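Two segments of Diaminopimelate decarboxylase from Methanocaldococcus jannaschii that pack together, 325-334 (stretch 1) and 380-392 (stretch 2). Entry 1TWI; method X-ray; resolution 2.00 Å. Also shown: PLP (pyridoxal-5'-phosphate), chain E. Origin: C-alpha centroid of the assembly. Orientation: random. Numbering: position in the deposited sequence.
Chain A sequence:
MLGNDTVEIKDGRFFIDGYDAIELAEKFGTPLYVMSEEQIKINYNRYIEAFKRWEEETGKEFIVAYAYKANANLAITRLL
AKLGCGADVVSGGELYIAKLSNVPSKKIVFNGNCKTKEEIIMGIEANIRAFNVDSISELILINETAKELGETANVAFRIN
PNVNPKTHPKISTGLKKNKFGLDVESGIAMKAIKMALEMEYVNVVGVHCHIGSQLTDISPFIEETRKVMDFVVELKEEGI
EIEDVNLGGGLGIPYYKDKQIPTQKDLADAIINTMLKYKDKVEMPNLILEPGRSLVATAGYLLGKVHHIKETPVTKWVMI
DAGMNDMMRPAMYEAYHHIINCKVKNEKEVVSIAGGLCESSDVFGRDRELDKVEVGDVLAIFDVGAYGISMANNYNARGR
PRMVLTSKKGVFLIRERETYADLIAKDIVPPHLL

Stretch 1 325-334: NDMMRPAMYE
Stretch 2, residues 380-392: AIFDVGAYGISMA

Stretch 1 runs through a loop, Asn325 to Met327, into a helix that includes residues 329-333. Stretch 2 leaves a strand, crosses a long loop and makes a 3-10 turn at 389-391. No direct hydrogen bond joins them. Apolar packing and one bridging water do the work, and 511 Å² is buried in all. The CA atoms pair most closely as Asp326 with Ala392 and Met327 with Gly388, both at 4.9 Å.

Ile381 lies in the strand (phi/psi -105/120) with an m,t side chain pointing toward stretch 1. Its CG2 is 4.0 Å from Met327 CE. Asp383 has positive phi (62/51). Val384 (m) sends CG1 to 3.6 Å from Met327 CE. The two branched side chains thus receive one flexible methionine. Met327 is extended (-159/104), with rotamer t,m,m; its CB points sideways, but its end reaches stretch 2. Its SD also caps the helix, accepting a weak hydrogen bond from Arg329 N at 3.7 Å.

Tyr387 again has positive phi (55/39). Its CB points toward stretch 1, but the m side chain, chi2 -70°, leads away. Its OH donates to PLP O2P at 2.6 Å, and this oxygen sits at the ring edge. The tyrosine backbone faces stretch 1 instead: Tyr387 O is 3.6 Å from Arg329 CG. Arg329 is m,t,p, so its aliphatic part lies along this loop.

Gly388 (-112/-88) packs its CA 4.2 Å from Met327 CG. An ideal CB here would clash with Val384 O at 2.3 Å, so the lack of a side chain suits the turn. Water 1 joins the two backbones. It accepts from Met328 N at 2.9 Å and donates to Tyr387 O at 2.9 Å and Gly388 O at 2.6 Å.

The 3-10 turn is held by Met391 N to Gly388 O at 3.1 Å, followed by Ala392 N to Ile389 O at 3.0 Å. Met391 (-115/8; m,t,p) points toward stretch 1 and has the largest covered area in the contact, 80 Å². Its CE lies 3.9 Å from Met332 CE and 3.7 Å from Tyr333 OH. Met332 is all t and Tyr333 is m, chi2 -80°; both point toward stretch 2. Met328 (m,m,m) brings CG to 3.6 Å from Met391 O.

Ala392 (-63/155) closes the contact. Its CA is 3.1 Å from Asn325 O, and its CB is 3.8 Å from Asp326 O. The small side chain fits this close backbone approach, while the side chains of Asn325 (p) and Asp326 (m) point away.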

# COMPACT_ATOMS: atom_id res chain seq x y z
N ASN A 325 -5.71 4.31 -2.48
CA ASN A 325 -4.69 4.96 -1.63
C ASN A 325 -5.31 5.31 -0.21
O ASN A 325 -4.60 5.43 0.81
CB ASN A 325 -4.17 6.25 -2.32
CG ASN A 325 -5.25 7.33 -2.37
OD1 ASN A 325 -6.26 7.21 -3.10
ND2 ASN A 325 -5.05 8.38 -1.57
N ASP A 326 -6.63 5.52 -0.19
CA ASP A 326 -7.34 5.82 1.09
C ASP A 326 -7.62 4.53 1.91
O ASP A 326 -7.69 4.57 3.15
CB ASP A 326 -8.72 6.47 0.81
CG ASP A 326 -8.61 7.73 -0.05
OD1 ASP A 326 -7.87 8.66 0.35
OD2 ASP A 326 -9.27 7.80 -1.11
N MET A 327 -7.81 3.42 1.21
CA MET A 327 -8.20 2.16 1.85
C MET A 327 -7.80 1.07 0.86
O MET A 327 -8.47 0.85 -0.15
CB MET A 327 -9.70 2.17 2.08
CG MET A 327 -10.13 1.28 3.27
SD MET A 327 -10.21 -0.50 2.89
CE MET A 327 -11.83 -0.59 1.91
N MET A 328 -6.71 0.40 1.18
CA MET A 328 -6.09 -0.58 0.30
C MET A 328 -6.61 -2.01 0.32
O MET A 328 -6.16 -2.81 -0.51
CB MET A 328 -4.59 -0.65 0.61
CG MET A 328 -3.83 0.66 0.33
SD MET A 328 -3.50 0.73 -1.47
CE MET A 328 -2.04 -0.38 -1.45
N ARG A 329 -7.53 -2.34 1.23
CA ARG A 329 -7.90 -3.78 1.34
C ARG A 329 -8.45 -4.44 0.08
O ARG A 329 -7.98 -5.52 -0.29
CB ARG A 329 -8.86 -4.06 2.51
CG ARG A 329 -8.35 -3.76 3.90
CD ARG A 329 -9.34 -4.42 4.91
NE ARG A 329 -9.15 -5.86 4.97
CZ ARG A 329 -10.06 -6.80 4.74
NH1 ARG A 329 -11.32 -6.55 4.42
NH2 ARG A 329 -9.68 -8.07 4.86
N PRO A 330 -9.45 -3.84 -0.57
CA PRO A 330 -9.95 -4.50 -1.79
C PRO A 330 -8.90 -4.61 -2.90
O PRO A 330 -8.74 -5.70 -3.50
CB PRO A 330 -11.13 -3.63 -2.22
CG PRO A 330 -11.64 -3.01 -0.88
CD PRO A 330 -10.28 -2.67 -0.21
N ALA A 331 -8.17 -3.53 -3.20
CA ALA A 331 -7.16 -3.59 -4.24
C ALA A 331 -6.04 -4.60 -3.98
O ALA A 331 -5.58 -5.32 -4.89
CB ALA A 331 -6.58 -2.19 -4.50
N MET A 332 -5.62 -4.69 -2.74
CA MET A 332 -4.56 -5.56 -2.34
C MET A 332 -4.92 -7.04 -2.11
O MET A 332 -4.12 -7.93 -2.43
CB MET A 332 -3.98 -4.99 -1.05
CG MET A 332 -2.68 -5.53 -0.64
SD MET A 332 -1.95 -4.24 0.41
CE MET A 332 -0.56 -5.24 1.00
N TYR A 333 -6.10 -7.30 -1.56
CA TYR A 333 -6.46 -8.66 -1.21
C TYR A 333 -7.75 -9.15 -1.86
O TYR A 333 -8.16 -10.27 -1.60
CB TYR A 333 -6.64 -8.79 0.33
CG TYR A 333 -5.51 -8.23 1.22
CD1 TYR A 333 -4.33 -8.96 1.46
CD2 TYR A 333 -5.63 -6.97 1.83
CE1 TYR A 333 -3.29 -8.44 2.29
CE2 TYR A 333 -4.59 -6.45 2.66
CZ TYR A 333 -3.44 -7.19 2.88
OH TYR A 333 -2.43 -6.70 3.70
N GLU A 334 -8.35 -8.30 -2.68
CA GLU A 334 -9.64 -8.54 -3.32
C GLU A 334 -10.63 -8.84 -2.21
O GLU A 334 -11.57 -9.60 -2.36
CB GLU A 334 -9.58 -9.70 -4.32
CG GLU A 334 -9.97 -9.21 -5.71
CD GLU A 334 -9.86 -10.27 -6.78
OE1 GLU A 334 -10.84 -11.04 -6.97
OE2 GLU A 334 -8.77 -10.34 -7.43
N ALA A 380 -21.17 4.59 1.52
CA ALA A 380 -20.43 4.24 2.72
C ALA A 380 -19.85 2.82 2.54
O ALA A 380 -20.58 1.83 2.20
CB ALA A 380 -21.35 4.28 3.95
N ILE A 381 -18.55 2.69 2.78
CA ILE A 381 -17.89 1.39 2.68
C ILE A 381 -17.69 1.02 4.13
O ILE A 381 -16.99 1.71 4.90
CB ILE A 381 -16.53 1.54 1.95
CG1 ILE A 381 -16.77 2.06 0.51
CG2 ILE A 381 -15.78 0.15 1.89
CD1 ILE A 381 -15.44 2.77 -0.11
N PHE A 382 -18.29 -0.10 4.51
CA PHE A 382 -18.22 -0.57 5.90
C PHE A 382 -16.95 -1.26 6.35
O PHE A 382 -16.22 -1.82 5.55
CB PHE A 382 -19.32 -1.61 6.17
CG PHE A 382 -20.70 -1.03 6.39
CD1 PHE A 382 -21.14 0.08 5.64
CD2 PHE A 382 -21.58 -1.63 7.28
CE1 PHE A 382 -22.45 0.55 5.79
CE2 PHE A 382 -22.91 -1.17 7.45
CZ PHE A 382 -23.34 -0.08 6.69
N ASP A 383 -16.74 -1.22 7.66
CA ASP A 383 -15.72 -2.01 8.32
C ASP A 383 -14.30 -1.68 7.85
O ASP A 383 -13.53 -2.57 7.50
CB ASP A 383 -16.07 -3.48 8.06
CG ASP A 383 -17.47 -3.84 8.58
OD1 ASP A 383 -17.78 -3.44 9.73
OD2 ASP A 383 -18.26 -4.51 7.86
N VAL A 384 -13.97 -0.41 7.87
CA VAL A 384 -12.64 0.01 7.44
C VAL A 384 -11.85 0.59 8.62
O VAL A 384 -10.88 1.34 8.42
CB VAL A 384 -12.77 1.08 6.38
CG1 VAL A 384 -13.30 0.49 5.04
CG2 VAL A 384 -13.74 2.24 6.91
N GLY A 385 -12.29 0.32 9.85
CA GLY A 385 -11.54 0.85 11.00
C GLY A 385 -10.14 0.25 11.24
O GLY A 385 -9.32 0.83 11.94
N ALA A 386 -9.89 -0.91 10.65
CA ALA A 386 -8.62 -1.64 10.80
C ALA A 386 -7.96 -1.84 9.43
O ALA A 386 -8.64 -2.22 8.49
CB ALA A 386 -8.88 -3.04 11.46
N TYR A 387 -6.66 -1.59 9.34
CA TYR A 387 -5.89 -1.73 8.10
C TYR A 387 -6.57 -0.89 7.05
O TYR A 387 -6.72 -1.30 5.91
CB TYR A 387 -5.84 -3.19 7.67
CG TYR A 387 -5.36 -4.05 8.84
CD1 TYR A 387 -4.05 -3.98 9.28
CD2 TYR A 387 -6.25 -4.83 9.55
CE1 TYR A 387 -3.62 -4.69 10.44
CE2 TYR A 387 -5.88 -5.55 10.69
CZ TYR A 387 -4.55 -5.48 11.14
OH TYR A 387 -4.18 -6.19 12.27
N GLY A 388 -7.04 0.26 7.50
CA GLY A 388 -7.65 1.22 6.60
C GLY A 388 -6.71 2.41 6.55
O GLY A 388 -5.81 2.48 5.69
N ILE A 389 -6.88 3.36 7.46
CA ILE A 389 -5.97 4.51 7.44
C ILE A 389 -4.55 3.98 7.73
O ILE A 389 -3.57 4.55 7.24
CB ILE A 389 -6.41 5.60 8.47
CG1 ILE A 389 -5.66 6.93 8.22
CG2 ILE A 389 -6.11 5.13 9.93
CD1 ILE A 389 -6.13 7.68 6.91
N SER A 390 -4.41 2.90 8.48
CA SER A 390 -3.03 2.45 8.81
C SER A 390 -2.23 2.01 7.57
O SER A 390 -1.01 1.97 7.64
CB SER A 390 -3.02 1.34 9.86
OG SER A 390 -3.54 0.11 9.35
N MET A 391 -2.89 1.70 6.46
CA MET A 391 -2.14 1.32 5.25
C MET A 391 -2.36 2.36 4.16
O MET A 391 -1.93 2.15 3.02
CB MET A 391 -2.57 -0.08 4.73
CG MET A 391 -2.38 -1.21 5.78
SD MET A 391 -2.65 -2.93 5.22
CE MET A 391 -1.24 -3.20 4.24
N ALA A 392 -3.01 3.48 4.47
CA ALA A 392 -3.28 4.49 3.43
C ALA A 392 -1.96 5.05 2.87
O ALA A 392 -0.94 5.04 3.57
CB ALA A 392 -4.13 5.64 4.03
N1 PLP E . -0.36 -9.79 17.22
C2 PLP E . 0.59 -9.91 16.22
C2A PLP E . 1.97 -10.48 16.64
C3 PLP E . 0.23 -9.50 14.94
O3 PLP E . 1.18 -9.64 13.98
C4 PLP E . -1.01 -9.01 14.61
C4A PLP E . -1.30 -8.58 13.13
O4A PLP E . -0.35 -8.46 12.42
C5 PLP E . -1.98 -8.88 15.63
C6 PLP E . -1.62 -9.29 16.90
C5A PLP E . -3.41 -8.38 15.46
O4P PLP E . -4.16 -9.16 14.50
P PLP E . -5.70 -8.91 14.25
O1P PLP E . -6.05 -9.89 13.21
O2P PLP E . -5.80 -7.50 13.75
O3P PLP E . -6.42 -9.14 15.51
O HOH W 1 -5.82 0.54 3.90